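Local coordinates for protein ammonium transporter (Kuenenia stuttgartiensis, PDB 6EU6) that probably senses ammonium at the membrane as the Amt part of a sensor histidine kinase that signals its presence to the cell interior, at residues V185-I189 with R389-E395; R118-P123 with K386-V390; A126-F130 with F378-L382; T32-S37 with L203-A209. All blocks are in the same frame, centred on the assembly; numbering follows the deposited sequence.

Contact 1 (V185-I189 with R389-E395); sequences VGPRI and RVTPEEE. With LMT (dodecyl-beta-D-maltoside), chain E; ZDM (nonyl 4-O-alpha-D-glucopyranosyl-beta-D-glucopyranoside), chain D.
Arg-389 sits in an extended backbone (phi/psi -100/160) with its CA 5.8 Å from the CA of Val-185, and its side chain (chi1 m, chi2 t, chi3 p) carries the guanidinium edge-on to the backbone of 185-189. Its NH1 donates to Val-185 O at 2.8 Å and to Pro-187 O at 2.8 Å, while its NH2 also reaches Pro-187 O at 2.9 Å. Gly-186, between those carbonyls, leaves the end of helix 167-185 with positive phi (93/170); a CB here would run into Arg-389 NH1. Pro-187 faces a bound maltoside, its CG 3.1 Å from ZDM O61. On the other flank the LMT hydroxyl O6B donates to Arg-389 O at 2.6 Å. The chain stays extended through Val-390 to Thr-391, N-cap of helix 392-397; Thr-391 OG1 (chi1 p) accepts a weak 3.4 Å bond from Glu-394 N. The arrangement is consistent with the cytoplasmic C-terminal tail of Amt proteins, folded back onto a loop between membrane helices. Pro-392 O lies 4.1 Å from Ile-189 CD1. Glu-394 OE1 accepts from LMT O2B at 2.9 Å. One turn after Thr-391, Glu-395 (chi1 t, chi2 t) points inward: its OE1 forms a 2.9 Å salt bridge with Arg-389 NH2, and its OE2 accepts from Ile-189 N at 2.7 Å. Salt bridges to Asp-317 and Glu-117 hold the Arg-188 guanidinium.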
# COMPACT_ATOMS: atom_id res chain seq x y z
N VAL A 185 -6.51 -7.63 32.27
CA VAL A 185 -5.05 -7.39 32.36
C VAL A 185 -4.73 -6.26 33.40
O VAL A 185 -3.72 -6.29 34.12
CB VAL A 185 -4.51 -7.02 30.96
CG1 VAL A 185 -3.11 -6.46 31.05
CG2 VAL A 185 -4.57 -8.21 30.03
N GLY A 186 -5.57 -5.25 33.42
CA GLY A 186 -5.42 -4.12 34.29
C GLY A 186 -4.65 -3.02 33.61
O GLY A 186 -4.05 -3.23 32.56
N PRO A 187 -4.62 -1.86 34.24
CA PRO A 187 -3.91 -0.72 33.61
C PRO A 187 -2.42 -0.82 33.59
O PRO A 187 -1.79 -1.59 34.33
CB PRO A 187 -4.33 0.50 34.47
CG PRO A 187 -5.36 -0.04 35.46
CD PRO A 187 -5.16 -1.52 35.56
N ARG A 188 -1.83 -0.04 32.72
CA ARG A 188 -0.38 0.03 32.73
C ARG A 188 0.04 0.62 34.11
O ARG A 188 -0.65 1.48 34.69
CB ARG A 188 0.11 0.91 31.56
CG ARG A 188 -0.09 0.28 30.17
CD ARG A 188 0.26 1.23 29.05
NE ARG A 188 -0.84 2.21 28.93
CZ ARG A 188 -0.90 3.17 28.01
NH1 ARG A 188 0.01 3.27 27.03
NH2 ARG A 188 -1.94 3.94 28.00
N ILE A 189 1.15 0.14 34.62
CA ILE A 189 1.66 0.61 35.88
C ILE A 189 1.68 2.11 36.09
O ILE A 189 1.27 2.59 37.14
CB ILE A 189 3.08 0.09 36.24
CG1 ILE A 189 4.09 0.58 35.23
CG2 ILE A 189 3.02 -1.41 36.43
CD1 ILE A 189 5.43 -0.08 35.28
N ARG A 389 -0.59 -10.51 32.93
CA ARG A 389 0.40 -9.46 32.77
C ARG A 389 1.82 -9.93 32.87
O ARG A 389 2.11 -10.96 33.47
CB ARG A 389 0.34 -8.39 33.79
CG ARG A 389 -0.95 -7.90 34.19
CD ARG A 389 -0.75 -6.99 35.38
NE ARG A 389 -0.02 -5.75 35.12
CZ ARG A 389 -0.54 -4.54 34.91
NH1 ARG A 389 -1.86 -4.33 34.81
NH2 ARG A 389 0.27 -3.52 34.79
N VAL A 390 2.72 -9.12 32.33
CA VAL A 390 4.14 -9.29 32.59
C VAL A 390 4.47 -8.69 33.97
O VAL A 390 3.67 -7.97 34.57
CB VAL A 390 5.03 -8.67 31.48
CG1 VAL A 390 4.64 -9.19 30.13
CG2 VAL A 390 5.01 -7.12 31.50
N THR A 391 5.68 -8.97 34.47
CA THR A 391 6.08 -8.44 35.79
C THR A 391 6.29 -6.94 35.67
O THR A 391 6.56 -6.41 34.58
CB THR A 391 7.36 -9.11 36.34
OG1 THR A 391 8.48 -8.77 35.50
CG2 THR A 391 7.18 -10.63 36.34
N PRO A 392 6.16 -6.23 36.79
CA PRO A 392 6.35 -4.80 36.72
C PRO A 392 7.74 -4.42 36.20
O PRO A 392 7.88 -3.37 35.52
CB PRO A 392 6.18 -4.38 38.18
CG PRO A 392 5.23 -5.36 38.73
CD PRO A 392 5.79 -6.64 38.15
N GLU A 393 8.75 -5.25 36.46
CA GLU A 393 10.12 -4.92 36.07
C GLU A 393 10.20 -4.93 34.52
O GLU A 393 10.68 -4.04 33.87
CB GLU A 393 11.16 -5.92 36.70
CG GLU A 393 10.94 -6.29 38.17
CD GLU A 393 10.00 -7.51 38.42
OE1 GLU A 393 10.32 -8.66 38.01
OE2 GLU A 393 8.93 -7.30 39.05
N GLU A 394 9.66 -5.99 33.95
CA GLU A 394 9.54 -6.13 32.52
C GLU A 394 8.72 -5.00 31.87
O GLU A 394 9.08 -4.36 30.84
CB GLU A 394 8.97 -7.49 32.31
CG GLU A 394 8.71 -7.82 30.92
CD GLU A 394 8.62 -9.29 30.77
OE1 GLU A 394 8.43 -10.05 31.83
OE2 GLU A 394 8.80 -9.60 29.54
N GLU A 395 7.65 -4.64 32.55
CA GLU A 395 6.85 -3.55 32.10
C GLU A 395 7.60 -2.23 32.06
O GLU A 395 7.49 -1.49 31.10
CB GLU A 395 5.59 -3.54 32.92
CG GLU A 395 4.64 -2.46 32.51
CD GLU A 395 3.33 -2.48 33.27
OE1 GLU A 395 3.08 -3.39 34.12
OE2 GLU A 395 2.55 -1.54 32.98
C1B LMT E . 5.11 -13.03 30.53
C2B LMT E . 6.35 -12.46 31.28
C3B LMT E . 6.71 -13.35 32.47
C4B LMT E . 5.48 -13.37 33.33
C5B LMT E . 4.31 -14.00 32.62
C6B LMT E . 3.14 -14.11 33.61
O1B LMT E . 5.42 -14.32 30.00
O2B LMT E . 7.52 -12.41 30.45
O3B LMT E . 7.79 -12.88 33.29
O4' LMT E . 5.75 -14.09 34.54
O5B LMT E . 4.01 -13.23 31.42
O6B LMT E . 3.12 -13.05 34.63
C1' LMT E . 5.86 -16.41 26.49
C2' LMT E . 6.36 -15.02 26.60
C3' LMT E . 6.49 -14.58 27.99
C4' LMT E . 5.17 -14.60 28.63
C5' LMT E . 4.53 -15.99 28.41
C6' LMT E . 3.10 -15.99 28.92
O1' LMT E . 5.80 -16.78 25.13
O2' LMT E . 7.67 -14.95 26.09
O3' LMT E . 6.96 -13.25 28.09
O5' LMT E . 4.56 -16.41 27.05
O6' LMT E . 2.30 -14.87 28.49
C1 LMT E . 5.33 -18.15 24.96
C2 LMT E . 5.48 -18.57 23.49
C3 LMT E . 4.81 -19.90 23.16
C4 LMT E . 4.98 -20.32 21.68
C5 LMT E . 3.67 -20.29 20.87
C6 LMT E . 3.40 -21.45 19.92
C7 LMT E . 2.32 -21.04 18.89
C8 LMT E . 1.13 -21.99 18.80
C9 LMT E . 0.04 -21.56 17.78
C10 LMT E . -0.97 -22.70 17.41
C11 LMT E . -2.49 -22.34 17.24
C12 LMT E . -3.11 -22.42 15.83
C1 ZDM D . -12.77 0.20 38.06
O1 ZDM D . -7.39 1.75 39.75
C2 ZDM D . -11.80 1.12 38.85
O2 ZDM D . -6.90 5.39 40.33
C3 ZDM D . -10.26 0.95 38.68
O3 ZDM D . -10.44 2.56 41.84
C4 ZDM D . -9.89 -0.09 37.62
O4 ZDM D . -9.34 5.09 41.39
C5 ZDM D . -9.05 2.61 41.50
O5 ZDM D . -10.77 -1.19 37.76
C6 ZDM D . -12.15 -1.09 37.43
O6 ZDM D . -4.77 1.89 38.86
C7 ZDM D . -8.72 3.93 40.81
O7 ZDM D . -9.61 0.64 39.94
C8 ZDM D . -7.22 4.05 40.75
C9 ZDM D . -6.69 3.00 39.76
C10 ZDM D . -8.68 1.63 40.40
C11 ZDM D . -5.24 2.61 40.01
O16 ZDM D . -12.22 -1.46 36.03
C18 ZDM D . -13.27 -1.13 35.12
C19 ZDM D . -14.63 -1.64 35.54
C22 ZDM D . -15.45 -2.18 34.38
C25 ZDM D . -16.66 -1.33 34.06
C28 ZDM D . -17.36 -1.72 32.75
C31 ZDM D . -18.44 -2.77 32.93
C34 ZDM D . -19.50 -2.70 31.86
O49 ZDM D . -13.58 1.04 37.23
O55 ZDM D . -12.17 0.92 40.20
C57 ZDM D . -8.47 -0.65 37.80
O61 ZDM D . -7.53 0.41 37.60

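Contact 2 (R118-P123 with K386-V390); sequences RSGFIP and KRLRV. With LMT (dodecyl-beta-D-maltoside), chain E.
Two backbone hydrogen bonds hold these segments together: Val-390 N donates to Arg-118 O at 2.9 Å, and Gly-120 N donates to Leu-388 O at 3.0 Å. They flank Ser-119 and Arg-389, whose CA atoms stand 4.2 Å apart, and both acceptors double up, with Arg-389 CA 3.2 Å from Arg-118 O and Ser-119 CA 3.3 Å from Leu-388 O in CA-H...O contacts. That is the pattern of an isolated antiparallel beta bridge, Ser-119 and Arg-389 being its non-hydrogen-bonded pair; Ser-119, Gly-120, Arg-389 and Val-390 all keep extended backbones. In this nearly all-helical Amt fold it ties the turn leading into helix 121-144 to the tail that follows helix 353-385, the last membrane helix. A detergent maltoside bridges the same two pieces: LMT O6' accepts from Ile-122 N at 3.0 Å and LMT O6B donates to Arg-389 O at 2.6 Å. A CB on Gly-120 would clash with LMT O6'. Further out, Arg-118 (chi1 p, chi2 m, chi3 t) lays its CG over one face of the Arg-389 guanidinium, 3.8 Å from Arg-389 NH2, while its own guanidinium goes on to the backbones of Asp-317 and Gly-186. Val-390 CG1 rests 3.8 Å from Gly-120 CA. Pro-123 packs against Leu-388, its CG 3.4 Å from Leu-388 O and 4.1 Å from Leu-388 CD2.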
# COMPACT_ATOMS: atom_id res chain seq x y z
N ARG A 118 1.67 -4.30 28.54
CA ARG A 118 1.72 -4.95 29.85
C ARG A 118 1.11 -6.34 29.90
O ARG A 118 1.30 -7.05 30.88
CB ARG A 118 1.16 -4.05 30.93
CG ARG A 118 -0.38 -4.03 31.06
CD ARG A 118 -1.08 -3.36 29.88
NE ARG A 118 -2.49 -3.06 30.17
CZ ARG A 118 -3.38 -2.54 29.35
NH1 ARG A 118 -3.01 -2.17 28.12
NH2 ARG A 118 -4.62 -2.37 29.72
N SER A 119 0.40 -6.75 28.87
CA SER A 119 -0.00 -8.10 28.77
C SER A 119 1.16 -8.94 28.29
O SER A 119 2.08 -8.43 27.55
CB SER A 119 -1.21 -8.24 27.86
OG SER A 119 -0.92 -7.94 26.53
N GLY A 120 1.13 -10.23 28.65
CA GLY A 120 2.10 -11.18 28.11
C GLY A 120 1.65 -11.77 26.81
O GLY A 120 0.47 -11.61 26.38
N PHE A 121 2.59 -12.46 26.16
CA PHE A 121 2.33 -13.10 24.86
C PHE A 121 1.14 -14.08 24.82
O PHE A 121 0.29 -14.03 23.94
CB PHE A 121 3.56 -13.80 24.40
CG PHE A 121 3.52 -14.20 22.98
CD1 PHE A 121 3.43 -13.24 21.99
CD2 PHE A 121 3.58 -15.54 22.61
CE1 PHE A 121 3.40 -13.61 20.64
CE2 PHE A 121 3.54 -15.91 21.28
CZ PHE A 121 3.48 -14.93 20.29
N ILE A 122 1.04 -14.94 25.80
CA ILE A 122 0.03 -16.00 25.74
C ILE A 122 -1.40 -15.47 25.72
O ILE A 122 -2.25 -15.94 24.96
CB ILE A 122 0.24 -17.03 26.90
CG1 ILE A 122 1.54 -17.86 26.70
CG2 ILE A 122 -0.98 -17.93 27.04
CD1 ILE A 122 1.73 -18.42 25.33
N PRO A 123 -1.71 -14.52 26.59
CA PRO A 123 -3.06 -13.90 26.50
C PRO A 123 -3.39 -13.36 25.10
O PRO A 123 -4.54 -13.38 24.65
CB PRO A 123 -3.00 -12.76 27.56
CG PRO A 123 -1.91 -13.17 28.50
CD PRO A 123 -0.96 -14.07 27.79
N LYS A 386 -2.46 -19.01 33.79
CA LYS A 386 -1.32 -18.23 33.31
C LYS A 386 -1.63 -16.78 33.60
O LYS A 386 -2.70 -16.29 33.18
CB LYS A 386 -1.07 -18.43 31.83
CG LYS A 386 0.24 -17.83 31.32
CD LYS A 386 1.40 -18.83 31.40
CE LYS A 386 2.65 -18.27 32.06
NZ LYS A 386 2.50 -17.97 33.53
N ARG A 387 -0.74 -16.12 34.34
CA ARG A 387 -0.89 -14.69 34.63
C ARG A 387 -0.96 -13.88 33.29
O ARG A 387 -0.31 -14.19 32.30
CB ARG A 387 0.20 -14.16 35.58
CG ARG A 387 -0.15 -14.25 37.08
CD ARG A 387 -1.52 -13.67 37.52
NE ARG A 387 -1.63 -12.20 37.40
CZ ARG A 387 -2.38 -11.51 36.53
NH1 ARG A 387 -3.16 -12.10 35.67
NH2 ARG A 387 -2.39 -10.20 36.54
N LEU A 388 -1.82 -12.87 33.30
CA LEU A 388 -2.18 -12.15 32.10
C LEU A 388 -1.18 -11.06 31.85
O LEU A 388 -1.03 -10.65 30.67
CB LEU A 388 -3.62 -11.55 32.21
CG LEU A 388 -4.75 -12.53 32.45
CD1 LEU A 388 -6.08 -11.81 32.51
CD2 LEU A 388 -4.73 -13.69 31.44
N ARG A 389 -0.59 -10.51 32.93
CA ARG A 389 0.40 -9.46 32.77
C ARG A 389 1.82 -9.93 32.87
O ARG A 389 2.11 -10.96 33.47
CB ARG A 389 0.34 -8.39 33.79
CG ARG A 389 -0.95 -7.90 34.19
CD ARG A 389 -0.75 -6.99 35.38
NE ARG A 389 -0.02 -5.75 35.12
CZ ARG A 389 -0.54 -4.54 34.91
NH1 ARG A 389 -1.86 -4.33 34.81
NH2 ARG A 389 0.27 -3.52 34.79
N VAL A 390 2.72 -9.12 32.33
CA VAL A 390 4.14 -9.29 32.59
C VAL A 390 4.47 -8.69 33.97
O VAL A 390 3.67 -7.97 34.57
CB VAL A 390 5.03 -8.67 31.48
CG1 VAL A 390 4.64 -9.19 30.13
CG2 VAL A 390 5.01 -7.12 31.50
C1B LMT E . 5.11 -13.03 30.53
C2B LMT E . 6.35 -12.46 31.28
C3B LMT E . 6.71 -13.35 32.47
C4B LMT E . 5.48 -13.37 33.33
C5B LMT E . 4.31 -14.00 32.62
C6B LMT E . 3.14 -14.11 33.61
O1B LMT E . 5.42 -14.32 30.00
O2B LMT E . 7.52 -12.41 30.45
O3B LMT E . 7.79 -12.88 33.29
O4' LMT E . 5.75 -14.09 34.54
O5B LMT E . 4.01 -13.23 31.42
O6B LMT E . 3.12 -13.05 34.63
C1' LMT E . 5.86 -16.41 26.49
C2' LMT E . 6.36 -15.02 26.60
C3' LMT E . 6.49 -14.58 27.99
C4' LMT E . 5.17 -14.60 28.63
C5' LMT E . 4.53 -15.99 28.41
C6' LMT E . 3.10 -15.99 28.92
O1' LMT E . 5.80 -16.78 25.13
O2' LMT E . 7.67 -14.95 26.09
O3' LMT E . 6.96 -13.25 28.09
O5' LMT E . 4.56 -16.41 27.05
O6' LMT E . 2.30 -14.87 28.49
C1 LMT E . 5.33 -18.15 24.96
C2 LMT E . 5.48 -18.57 23.49
C3 LMT E . 4.81 -19.90 23.16
C4 LMT E . 4.98 -20.32 21.68
C5 LMT E . 3.67 -20.29 20.87
C6 LMT E . 3.40 -21.45 19.92
C7 LMT E . 2.32 -21.04 18.89
C8 LMT E . 1.13 -21.99 18.80
C9 LMT E . 0.04 -21.56 17.78
C10 LMT E . -0.97 -22.70 17.41
C11 LMT E . -2.49 -22.34 17.24
C12 LMT E . -3.11 -22.42 15.83

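Contact 3 (A126-F130 with F378-L382); sequences AGTAF and FFLCL
Phe-378 gives up the most surface here, 93 Å², and its ring fills the gap between two helices whose axes, over these short segments, come within 11.5 Å. Those axes run at 138° between N-to-C directions, so the helices are roughly antiparallel but splayed, with Gly-127 CA 8.1 Å from Phe-379 CA and Ala-126 CA 8.8 Å from Leu-382 CA. Phe-130 (50 Å²) meets Phe-378 in an offset stack: both side chains are t at chi1 with chi2 near 80°, the ring centroids lie 4.3 Å apart and the planes tilt by 16°. The stack is reciprocal, since Phe-130 CB stands 3.9 Å over the Phe-378 ring centroid and Phe-378 CB 4.1 Å over that of Phe-130. Ala-126, one turn before Phe-130, takes the far end of the ring, with Phe-378 CZ 4.0 Å from its CB and 3.5 Å from its O. Ala-126 CB also meets Leu-382 CD2 at 4.4 Å. At Gly-127 the absence of a side chain lets Phe-379 CZ come to 4.3 Å from its CA, and Phe-379 then leans on Phe-177 of helix 167-185. This is aromatic packing between membrane helices: it attaches helix 353-385, the eleventh and last of the Amt fold, to helix 121-144.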
# COMPACT_ATOMS: atom_id res chain seq x y z
N ALA A 126 -3.67 -16.62 22.64
CA ALA A 126 -4.82 -17.46 23.00
C ALA A 126 -6.12 -16.67 22.79
O ALA A 126 -7.14 -17.20 22.42
CB ALA A 126 -4.70 -17.89 24.45
N GLY A 127 -6.09 -15.38 23.09
CA GLY A 127 -7.22 -14.49 22.83
C GLY A 127 -7.62 -14.48 21.37
O GLY A 127 -8.80 -14.57 21.02
N THR A 128 -6.62 -14.39 20.49
CA THR A 128 -6.85 -14.46 19.09
C THR A 128 -7.51 -15.73 18.68
O THR A 128 -8.47 -15.76 17.92
CB THR A 128 -5.50 -14.34 18.29
OG1 THR A 128 -4.82 -13.13 18.66
CG2 THR A 128 -5.78 -14.36 16.76
N ALA A 129 -7.00 -16.84 19.17
CA ALA A 129 -7.57 -18.10 18.76
C ALA A 129 -9.02 -18.21 19.21
O ALA A 129 -9.90 -18.69 18.46
CB ALA A 129 -6.75 -19.23 19.40
N PHE A 130 -9.28 -17.73 20.44
CA PHE A 130 -10.63 -17.83 21.00
C PHE A 130 -11.66 -16.96 20.28
O PHE A 130 -12.76 -17.41 19.94
CB PHE A 130 -10.60 -17.61 22.50
CG PHE A 130 -11.94 -17.85 23.18
CD1 PHE A 130 -12.40 -19.16 23.46
CD2 PHE A 130 -12.74 -16.78 23.61
CE1 PHE A 130 -13.62 -19.35 24.09
CE2 PHE A 130 -13.97 -17.02 24.23
CZ PHE A 130 -14.39 -18.30 24.47
N PHE A 378 -13.44 -15.93 29.50
CA PHE A 378 -12.22 -16.50 28.88
C PHE A 378 -11.01 -16.03 29.58
O PHE A 378 -10.17 -16.86 29.95
CB PHE A 378 -12.15 -16.20 27.38
CG PHE A 378 -10.89 -16.65 26.75
CD1 PHE A 378 -10.73 -17.96 26.36
CD2 PHE A 378 -9.83 -15.77 26.62
CE1 PHE A 378 -9.51 -18.43 25.84
CE2 PHE A 378 -8.64 -16.20 26.05
CZ PHE A 378 -8.47 -17.55 25.68
N PHE A 379 -10.91 -14.72 29.83
CA PHE A 379 -9.72 -14.23 30.52
C PHE A 379 -9.70 -14.57 32.03
O PHE A 379 -8.61 -14.66 32.58
CB PHE A 379 -9.47 -12.75 30.29
CG PHE A 379 -9.03 -12.48 28.88
CD1 PHE A 379 -7.72 -12.82 28.48
CD2 PHE A 379 -9.87 -11.94 27.96
CE1 PHE A 379 -7.30 -12.67 27.16
CE2 PHE A 379 -9.46 -11.77 26.63
CZ PHE A 379 -8.17 -12.11 26.24
N LEU A 380 -10.87 -14.78 32.63
CA LEU A 380 -10.92 -15.28 34.01
C LEU A 380 -10.38 -16.67 34.05
O LEU A 380 -9.55 -16.96 34.89
CB LEU A 380 -12.35 -15.29 34.56
CG LEU A 380 -12.84 -13.93 35.05
CD1 LEU A 380 -14.35 -13.98 35.17
CD2 LEU A 380 -12.20 -13.43 36.37
N CYS A 381 -10.80 -17.53 33.13
CA CYS A 381 -10.31 -18.91 33.11
C CYS A 381 -8.88 -18.96 32.75
O CYS A 381 -8.13 -19.68 33.38
CB CYS A 381 -11.09 -19.82 32.18
SG CYS A 381 -12.82 -19.88 32.67
N LEU A 382 -8.44 -18.17 31.76
CA LEU A 382 -6.99 -18.14 31.47
C LEU A 382 -6.13 -17.69 32.67
O LEU A 382 -5.04 -18.18 32.89
CB LEU A 382 -6.72 -17.26 30.24
CG LEU A 382 -5.30 -17.19 29.70
CD1 LEU A 382 -4.86 -18.59 29.28
CD2 LEU A 382 -5.14 -16.24 28.50

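Contact 4 (T32-S37 with L203-A209); sequences TGFSQS and LHNVPLA
Carbonyls at the C-terminal end of helix 2-34 find their donors across the contact, in the turn before helix 206-226. Gly-33 O accepts from Asn-205 N at 3.1 Å and has Leu-203 CA at 3.3 Å; Phe-34 O takes Leu-203 N at 2.8 Å; Ser-35 O takes His-204 N at 3.3 Å. Leu-203 has left-handed backbone angles (55/52), and its CA lies 3.7 Å from Phe-34 CA. Asn-205 (chi1 t) is the N-cap of the second helix, its OD1 accepting from Leu-208 N at 3.0 Å, while Gln-36 N is satisfied by Glu-117. Gly-33 fits tightly, as a CB would clash with Ala-209 N and Asn-205 O. Around the polar centre, Leu-203 CD1 sits 3.6 Å over the Phe-34 ring centroid, Gln-36 CA 3.8 Å over the His-204 ring centroid, and Thr-32 CG2 3.6 Å from Leu-208 CD2. Pro-207 packs on Ala-40 of a second subunit. The first membrane helices of the two halves of the Amt fold meet through three backbone hydrogen bonds, without any charged side chain.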
# COMPACT_ATOMS: atom_id res chain seq x y z
N THR A 32 1.92 0.58 16.85
CA THR A 32 3.31 0.84 17.12
C THR A 32 3.46 2.37 17.36
O THR A 32 4.05 2.80 18.34
CB THR A 32 4.16 0.39 16.00
OG1 THR A 32 4.01 -1.00 15.77
CG2 THR A 32 5.68 0.68 16.28
N GLY A 33 2.86 3.19 16.51
CA GLY A 33 2.90 4.62 16.71
C GLY A 33 2.40 5.11 18.05
O GLY A 33 2.97 6.02 18.68
N PHE A 34 1.28 4.54 18.49
CA PHE A 34 0.66 4.86 19.78
C PHE A 34 1.45 4.29 20.99
O PHE A 34 1.19 4.62 22.09
CB PHE A 34 -0.79 4.35 19.84
CG PHE A 34 -1.82 5.37 19.49
CD1 PHE A 34 -2.11 5.64 18.16
CD2 PHE A 34 -2.52 6.03 20.48
CE1 PHE A 34 -3.07 6.57 17.82
CE2 PHE A 34 -3.49 6.97 20.14
CZ PHE A 34 -3.76 7.24 18.80
N SER A 35 2.39 3.42 20.75
CA SER A 35 3.07 2.74 21.82
C SER A 35 4.29 3.56 22.30
O SER A 35 4.79 4.45 21.62
CB SER A 35 3.50 1.33 21.37
OG SER A 35 4.83 1.25 20.85
N GLN A 36 4.75 3.20 23.47
CA GLN A 36 6.01 3.73 23.94
C GLN A 36 7.05 3.05 23.14
O GLN A 36 6.94 1.91 22.80
CB GLN A 36 6.18 3.46 25.44
CG GLN A 36 5.11 4.19 26.32
CD GLN A 36 5.30 3.63 27.73
OE1 GLN A 36 6.23 3.95 28.39
NE2 GLN A 36 4.52 2.66 28.07
N SER A 37 8.03 3.82 22.76
CA SER A 37 9.14 3.34 21.98
C SER A 37 9.79 2.03 22.49
O SER A 37 10.06 1.12 21.69
CB SER A 37 10.14 4.50 21.83
OG SER A 37 11.39 3.96 21.81
N LEU A 203 2.22 7.15 22.53
CA LEU A 203 2.18 7.92 21.32
C LEU A 203 3.58 8.49 21.01
O LEU A 203 3.73 9.65 20.75
CB LEU A 203 1.04 8.96 21.35
CG LEU A 203 0.47 9.47 20.01
CD1 LEU A 203 0.07 8.41 18.98
CD2 LEU A 203 -0.72 10.32 20.31
N HIS A 204 4.60 7.66 21.00
CA HIS A 204 5.95 8.15 20.71
C HIS A 204 6.28 8.25 19.19
O HIS A 204 7.43 8.52 18.81
CB HIS A 204 6.95 7.24 21.39
CG HIS A 204 6.96 7.35 22.89
ND1 HIS A 204 7.92 6.73 23.69
CD2 HIS A 204 6.12 7.99 23.73
CE1 HIS A 204 7.63 6.97 24.95
NE2 HIS A 204 6.53 7.71 25.00
N ASN A 205 5.32 7.95 18.31
CA ASN A 205 5.62 8.03 16.90
C ASN A 205 4.31 8.41 16.19
O ASN A 205 3.65 7.59 15.59
CB ASN A 205 6.34 6.79 16.41
CG ASN A 205 7.01 7.02 15.05
OD1 ASN A 205 6.60 7.84 14.26
ND2 ASN A 205 7.97 6.21 14.75
N VAL A 206 3.98 9.68 16.33
CA VAL A 206 2.87 10.27 15.67
C VAL A 206 2.92 10.11 14.16
O VAL A 206 1.89 9.75 13.55
CB VAL A 206 2.67 11.70 16.13
CG1 VAL A 206 1.58 12.41 15.33
CG2 VAL A 206 2.22 11.66 17.56
N PRO A 207 4.10 10.30 13.54
CA PRO A 207 4.13 10.04 12.09
C PRO A 207 3.73 8.63 11.73
O PRO A 207 3.01 8.40 10.76
CB PRO A 207 5.61 10.31 11.71
CG PRO A 207 6.10 11.29 12.73
CD PRO A 207 5.33 11.01 14.00
N LEU A 208 4.16 7.65 12.51
CA LEU A 208 3.85 6.29 12.20
C LEU A 208 2.32 6.01 12.41
O LEU A 208 1.70 5.32 11.60
CB LEU A 208 4.71 5.37 13.07
CG LEU A 208 4.68 3.90 12.70
CD1 LEU A 208 5.20 3.64 11.29
CD2 LEU A 208 5.55 3.17 13.70
N ALA A 209 1.75 6.54 13.49
CA ALA A 209 0.30 6.46 13.66
C ALA A 209 -0.47 7.14 12.50
O ALA A 209 -1.53 6.72 12.16
CB ALA A 209 -0.12 7.10 14.95

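In the fold
Contacts 1 and 2 form one continuous site, probably on the cytoplasmic side: they share Arg-389 and Val-390, Arg-118 NE reaches Gly-186 O, and one LMT touches both. Contact 2 is the most buried and bonds backbone to backbone; contact 1, partly buried like contacts 3 and 4, uses charged side chains to hold main-chain groups. Contact 3 lies about 11 Å from contact 2, centre to centre, and shares helix 121-144 with it; Pro-123 and Leu-388 pack on Leu-382, but here the chemistry turns wholly apolar and aromatic. Contact 4 touches none of the others, its centre about 19 Å from that of contact 1, and alone among the four reaches neighbouring subunits of the trimer.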